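Local structure of 2,3-dimethylmalate lyase (Aspergillus niger, 3FA4) at residues Asp17-Ala22 with Ala226-Met231; Glu196-Val201 with Met231-Ile236. The protein belongs to the phosphoenolpyruvate phosphomutase family of magnesium-binding enzymes, whose catalytic domain is built as a TIM-type alpha/beta barrel. All coordinates share one frame; numbering follows the deposited sequence.

Contact 1 (Asp17-Ala22 with Ala226-Met231); sequences DSFIVA and AEAKEM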
loop_
_atom_site.group_PDB
_atom_site.type_symbol
_atom_site.label_atom_id
_atom_site.label_comp_id
_atom_site.label_asym_id
_atom_site.label_seq_id
_atom_site.Cartn_x
_atom_site.Cartn_y
_atom_site.Cartn_z
ATOM N N ASP B 17 15.697 7.190 -36.575
ATOM C CA ASP B 17 16.917 6.388 -36.379
ATOM C C ASP B 17 16.993 5.541 -35.075
ATOM O O ASP B 17 17.716 4.549 -35.019
ATOM C CB ASP B 17 18.129 7.258 -36.606
ATOM C CG ASP B 17 18.340 7.541 -38.089
ATOM O OD1 ASP B 17 17.662 6.856 -38.902
ATOM O OD2 ASP B 17 19.165 8.444 -38.446
ATOM N N SER B 18 16.193 5.929 -34.085
ATOM C CA SER B 18 16.219 5.396 -32.716
ATOM C C SER B 18 15.488 4.110 -32.642
ATOM O O SER B 18 14.353 4.050 -33.100
ATOM C CB SER B 18 15.512 6.313 -31.725
ATOM O OG SER B 18 16.216 7.522 -31.597
ATOM N N PHE B 19 16.101 3.113 -32.009
ATOM C CA PHE B 19 15.475 1.835 -31.804
ATOM C C PHE B 19 15.601 1.555 -30.323
ATOM O O PHE B 19 16.676 1.704 -29.761
ATOM C CB PHE B 19 16.179 0.771 -32.651
ATOM C CG PHE B 19 15.534 -0.542 -32.554
ATOM C CD1 PHE B 19 14.280 -0.730 -33.117
ATOM C CD2 PHE B 19 16.159 -1.590 -31.877
ATOM C CE1 PHE B 19 13.600 -1.955 -32.939
ATOM C CE2 PHE B 19 15.513 -2.805 -31.703
ATOM C CZ PHE B 19 14.224 -2.995 -32.231
ATOM N N ILE B 20 14.502 1.165 -29.694
ATOM C CA ILE B 20 14.406 0.952 -28.235
ATOM C C ILE B 20 14.439 -0.550 -27.869
ATOM O O ILE B 20 13.653 -1.335 -28.392
ATOM C CB ILE B 20 13.126 1.642 -27.684
ATOM C CG1 ILE B 20 13.186 3.138 -28.007
ATOM C CG2 ILE B 20 12.974 1.448 -26.144
ATOM C CD1 ILE B 20 12.100 3.631 -28.825
ATOM N N VAL B 21 15.379 -0.926 -26.995
ATOM C CA VAL B 21 15.644 -2.301 -26.666
ATOM C C VAL B 21 15.429 -2.342 -25.190
ATOM O O VAL B 21 16.142 -1.683 -24.457
ATOM C CB VAL B 21 17.111 -2.789 -27.020
ATOM C CG1 VAL B 21 17.300 -4.255 -26.519
ATOM C CG2 VAL B 21 17.382 -2.689 -28.502
ATOM N N ALA B 22 14.439 -3.098 -24.754
ATOM C CA ALA B 22 14.041 -2.989 -23.417
ATOM C C ALA B 22 13.859 -4.369 -22.818
ATOM O O ALA B 22 12.856 -5.028 -23.070
ATOM C CB ALA B 22 12.796 -2.120 -23.296
ATOM N N ALA B 226 18.601 -6.428 -33.746
ATOM C CA ALA B 226 19.101 -5.844 -35.013
ATOM C C ALA B 226 18.156 -6.129 -36.167
ATOM O O ALA B 226 17.917 -5.252 -36.949
ATOM C CB ALA B 226 20.493 -6.316 -35.345
ATOM N N GLU B 227 17.634 -7.352 -36.251
ATOM C CA GLU B 227 16.616 -7.752 -37.232
ATOM C C GLU B 227 15.247 -7.074 -37.068
ATOM O O GLU B 227 14.736 -6.572 -38.042
ATOM C CB GLU B 227 16.467 -9.258 -37.257
ATOM C CG GLU B 227 15.610 -9.800 -38.422
ATOM C CD GLU B 227 15.391 -11.311 -38.337
ATOM O OE1 GLU B 227 15.934 -11.942 -37.422
ATOM O OE2 GLU B 227 14.699 -11.894 -39.191
ATOM N N ALA B 228 14.635 -7.065 -35.869
ATOM C CA ALA B 228 13.505 -6.169 -35.638
ATOM C C ALA B 228 13.752 -4.721 -36.133
ATOM O O ALA B 228 12.923 -4.159 -36.796
ATOM C CB ALA B 228 13.103 -6.170 -34.179
ATOM N N LYS B 229 14.900 -4.123 -35.832
ATOM C CA LYS B 229 15.152 -2.749 -36.190
ATOM C C LYS B 229 15.087 -2.514 -37.696
ATOM O O LYS B 229 14.506 -1.519 -38.152
ATOM C CB LYS B 229 16.539 -2.352 -35.719
ATOM C CG LYS B 229 16.838 -0.869 -35.972
ATOM C CD LYS B 229 18.329 -0.711 -36.024
ATOM C CE LYS B 229 18.644 0.716 -36.440
ATOM N NZ LYS B 229 19.000 1.529 -35.224
ATOM N N GLU B 230 15.704 -3.443 -38.435
ATOM C CA GLU B 230 15.737 -3.536 -39.891
ATOM C C GLU B 230 14.442 -3.944 -40.542
ATOM O O GLU B 230 14.154 -3.475 -41.634
ATOM C CB GLU B 230 16.841 -4.469 -40.283
ATOM C CG GLU B 230 18.197 -3.852 -39.950
ATOM C CD GLU B 230 19.343 -4.841 -40.008
ATOM O OE1 GLU B 230 19.180 -6.059 -40.316
ATOM O OE2 GLU B 230 20.465 -4.357 -39.792
ATOM N N MET B 231 13.614 -4.755 -39.870
ATOM C CA MET B 231 12.263 -4.940 -40.387
ATOM C C MET B 231 11.521 -3.600 -40.291
ATOM O O MET B 231 10.577 -3.383 -41.000
ATOM C CB MET B 231 11.448 -5.996 -39.618
ATOM C CG MET B 231 11.924 -7.348 -39.726
ATOM S SD MET B 231 10.991 -8.417 -38.663
ATOM C CE MET B 231 11.417 -10.061 -39.367
#
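The backbone carbonyl of D17 takes a hydrogen bond from the ammonium group of K229, with NZ of K229 3.3 Å from O of D17. The bond is long but well aimed, since the C=O...N angle of 166° sets the nitrogen almost straight out from the oxygen. The carboxylate of D17 turns elsewhere, its OD1 6.6 Å from NZ of K229, so it can add at most a distant electrostatic pull.

The lysine reaches this carbonyl by crossing an aromatic ring, a good example of a long side chain that is apolar along its stem and polar at its end. CB of K229 stands over the centre of the F19 ring, 3.8 Å from the ring centroid and 11° from the normal, a CH-pi contact made squarely on the face. CG of K229 follows at 3.7 Å from CG of F19, at the ring atom that joins its CB. The chain then bends at its last torsion, which swings NZ of K229 toward the D17 carbonyl. In F19, CG lies anti to the backbone N (chi1 -176°), which carries the ring out toward the helix. At the far end of the ring, CZ of F19 meets CB of A228 at 3.9 Å, approaching obliquely.

A phenylalanine just ahead of the first strand thus packs against a helix that leans on the parallel barrel sheet. Helix 225-231 here lies against the entry to strand 20-25, and strand 235-238, next to 20-25 in the sheet, adds I236, which touches both F19 and A228. On another side of the helix, M231 packs on helix 195-204, and E227 makes a salt bridge with R195.

Contact 2 (Glu196-Val201 with Met231-Ile236); sequences EMARQV and MGFRII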
loop_
_atom_site.group_PDB
_atom_site.type_symbol
_atom_site.label_atom_id
_atom_site.label_comp_id
_atom_site.label_asym_id
_atom_site.label_seq_id
_atom_site.Cartn_x
_atom_site.Cartn_y
_atom_site.Cartn_z
ATOM N N GLU B 196 6.981 -13.039 -41.815
ATOM C CA GLU B 196 6.211 -12.510 -42.915
ATOM C C GLU B 196 5.091 -11.616 -42.409
ATOM O O GLU B 196 4.887 -10.535 -42.938
ATOM C CB GLU B 196 5.692 -13.647 -43.799
ATOM C CG GLU B 196 4.931 -13.162 -45.037
ATOM C CD GLU B 196 4.421 -14.315 -45.876
ATOM O OE1 GLU B 196 3.712 -15.224 -45.321
ATOM O OE2 GLU B 196 4.731 -14.322 -47.079
ATOM N N MET B 197 4.390 -12.046 -41.371
ATOM C CA MET B 197 3.363 -11.205 -40.735
ATOM C C MET B 197 3.933 -9.973 -40.058
ATOM O O MET B 197 3.249 -8.942 -39.956
ATOM C CB MET B 197 2.530 -12.003 -39.743
ATOM C CG MET B 197 1.437 -11.228 -39.095
ATOM S SD MET B 197 0.576 -12.147 -37.840
ATOM C CE MET B 197 -0.500 -13.076 -38.917
ATOM N N ALA B 198 5.195 -10.051 -39.609
ATOM C CA ALA B 198 5.862 -8.912 -38.986
ATOM C C ALA B 198 6.273 -7.852 -39.993
ATOM O O ALA B 198 6.181 -6.661 -39.706
ATOM C CB ALA B 198 7.053 -9.391 -38.172
ATOM N N ARG B 199 6.733 -8.269 -41.167
ATOM C CA ARG B 199 6.945 -7.344 -42.251
ATOM C C ARG B 199 5.627 -6.700 -42.766
ATOM O O ARG B 199 5.565 -5.502 -42.885
ATOM C CB ARG B 199 7.738 -8.007 -43.363
ATOM C CG ARG B 199 9.124 -8.490 -42.923
ATOM C CD ARG B 199 9.996 -8.982 -44.150
ATOM N NE ARG B 199 11.125 -9.686 -43.578
ATOM C CZ ARG B 199 11.247 -11.012 -43.509
ATOM N NH1 ARG B 199 10.342 -11.825 -44.095
ATOM N NH2 ARG B 199 12.293 -11.526 -42.860
ATOM N N GLN B 200 4.562 -7.493 -42.985
ATOM C CA GLN B 200 3.248 -6.959 -43.371
ATOM C C GLN B 200 2.719 -5.885 -42.399
ATOM O O GLN B 200 2.213 -4.826 -42.863
ATOM C CB GLN B 200 2.206 -8.080 -43.563
ATOM C CG GLN B 200 0.967 -7.647 -44.346
ATOM C CD GLN B 200 1.340 -7.229 -45.755
ATOM O OE1 GLN B 200 1.049 -6.120 -46.228
ATOM N NE2 GLN B 200 2.058 -8.115 -46.422
ATOM N N VAL B 201 2.814 -6.107 -41.091
ATOM C CA VAL B 201 2.146 -5.192 -40.146
ATOM C C VAL B 201 2.881 -3.872 -40.069
ATOM O O VAL B 201 2.244 -2.841 -39.881
ATOM C CB VAL B 201 1.835 -5.803 -38.735
ATOM C CG1 VAL B 201 3.088 -6.026 -37.966
ATOM C CG2 VAL B 201 0.832 -4.933 -37.928
ATOM N N MET B 231 13.614 -4.755 -39.870
ATOM C CA MET B 231 12.263 -4.940 -40.387
ATOM C C MET B 231 11.521 -3.600 -40.291
ATOM O O MET B 231 10.577 -3.383 -41.000
ATOM C CB MET B 231 11.448 -5.996 -39.618
ATOM C CG MET B 231 11.924 -7.348 -39.726
ATOM S SD MET B 231 10.991 -8.417 -38.663
ATOM C CE MET B 231 11.417 -10.061 -39.367
ATOM N N GLY B 232 11.884 -2.747 -39.345
ATOM C CA GLY B 232 11.220 -1.468 -39.197
ATOM C C GLY B 232 10.476 -1.239 -37.915
ATOM O O GLY B 232 9.732 -0.253 -37.817
ATOM N N PHE B 233 10.658 -2.094 -36.896
ATOM C CA PHE B 233 10.003 -1.869 -35.560
ATOM C C PHE B 233 10.738 -0.761 -34.878
ATOM O O PHE B 233 11.903 -0.452 -35.241
ATOM C CB PHE B 233 10.086 -3.102 -34.671
ATOM C CG PHE B 233 9.167 -4.194 -35.077
ATOM C CD1 PHE B 233 9.622 -5.229 -35.880
ATOM C CD2 PHE B 233 7.809 -4.155 -34.711
ATOM C CE1 PHE B 233 8.742 -6.244 -36.287
ATOM C CE2 PHE B 233 6.923 -5.164 -35.096
ATOM C CZ PHE B 233 7.379 -6.213 -35.878
ATOM N N ARG B 234 10.095 -0.142 -33.922
ATOM C CA ARG B 234 10.667 0.924 -33.155
ATOM C C ARG B 234 11.012 0.531 -31.748
ATOM O O ARG B 234 11.803 1.150 -31.131
ATOM C CB ARG B 234 9.795 2.140 -33.192
ATOM C CG ARG B 234 9.530 2.582 -34.557
ATOM C CD ARG B 234 10.737 3.207 -35.222
ATOM N NE ARG B 234 10.618 4.629 -35.079
ATOM C CZ ARG B 234 11.376 5.393 -34.326
ATOM N NH1 ARG B 234 12.399 4.925 -33.675
ATOM N NH2 ARG B 234 11.089 6.654 -34.251
ATOM N N ILE B 235 10.420 -0.541 -31.267
ATOM C CA ILE B 235 10.696 -1.045 -29.925
ATOM C C ILE B 235 10.669 -2.548 -29.986
ATOM O O ILE B 235 9.772 -3.178 -30.643
ATOM C CB ILE B 235 9.641 -0.506 -28.910
ATOM C CG1 ILE B 235 9.522 1.024 -29.024
ATOM C CG2 ILE B 235 9.778 -1.148 -27.479
ATOM C CD1 ILE B 235 8.261 1.637 -28.379
ATOM N N ILE B 236 11.657 -3.128 -29.304
ATOM C CA ILE B 236 11.614 -4.553 -28.946
ATOM C C ILE B 236 11.727 -4.713 -27.419
ATOM O O ILE B 236 12.522 -4.023 -26.754
ATOM C CB ILE B 236 12.732 -5.361 -29.736
ATOM C CG1 ILE B 236 12.480 -6.887 -29.687
ATOM C CG2 ILE B 236 14.133 -4.964 -29.223
ATOM C CD1 ILE B 236 13.422 -7.689 -30.624
#
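M231 closes its helix and, with F233 two residues on, reaches the same methyl group of A198, while G232 between them makes the turn. G232 has a positive phi of 117° and is the C-prime residue of a Schellman motif, in which N of F233 pairs with O of A228 and N of G232 with O of K229. The chain turns off the helix there, and the end of the F233 ring and the thioether of M231 both come up to helix 195-204.

CB of A198 is where they converge. SD of M231 lies 4.1 Å and CZ of F233 3.9 Å from CB of A198. The phenylalanine comes edge-on: the methyl sits at the rim of the ring, near its plane, and SD of M231 also lies at that rim. The thioether and the ring edge thus fit around one small side chain.

M231 is extended beyond CG, and its methyl continues to R199, the residue after A198, with CE of M231 3.9 Å from NH2 of R199. The two long chains cross at about a right angle. The guanidinium meets the methyl obliquely, and no hydrogen bond joins the two segments, so the contact rests on apolar and van der Waals packing.

In the fold, this is a helix-to-helix-end contact on the outside of the barrel sheet. I202 of helix 195-204 also touches M231 and F233, and F233 also touches L212 of strand 211-213. The segment then runs into strand 235-238, which lies between strands 20-25 and 211-213.

From the N terminus, D17-A22 leads into strand 20-25, and the chain travels through most of the barrel before E196-V201, in helix 195-204. Contact 1 closes the longer loop, when A226-M231 returns to the loop that enters this first strand, 204 residues on; contact 2 closes a loop of only about 30 residues, from helix 195-204 to M231-I236. The loops cross because E196-V201 falls inside the first while M231-I236 runs past its end, and M231 is shared. Strand 235-238 ties them: backbone pairs of I236 with I20 and A22 join it to strand 20-25, so the last and first strands of the barrel meet beside both contacts.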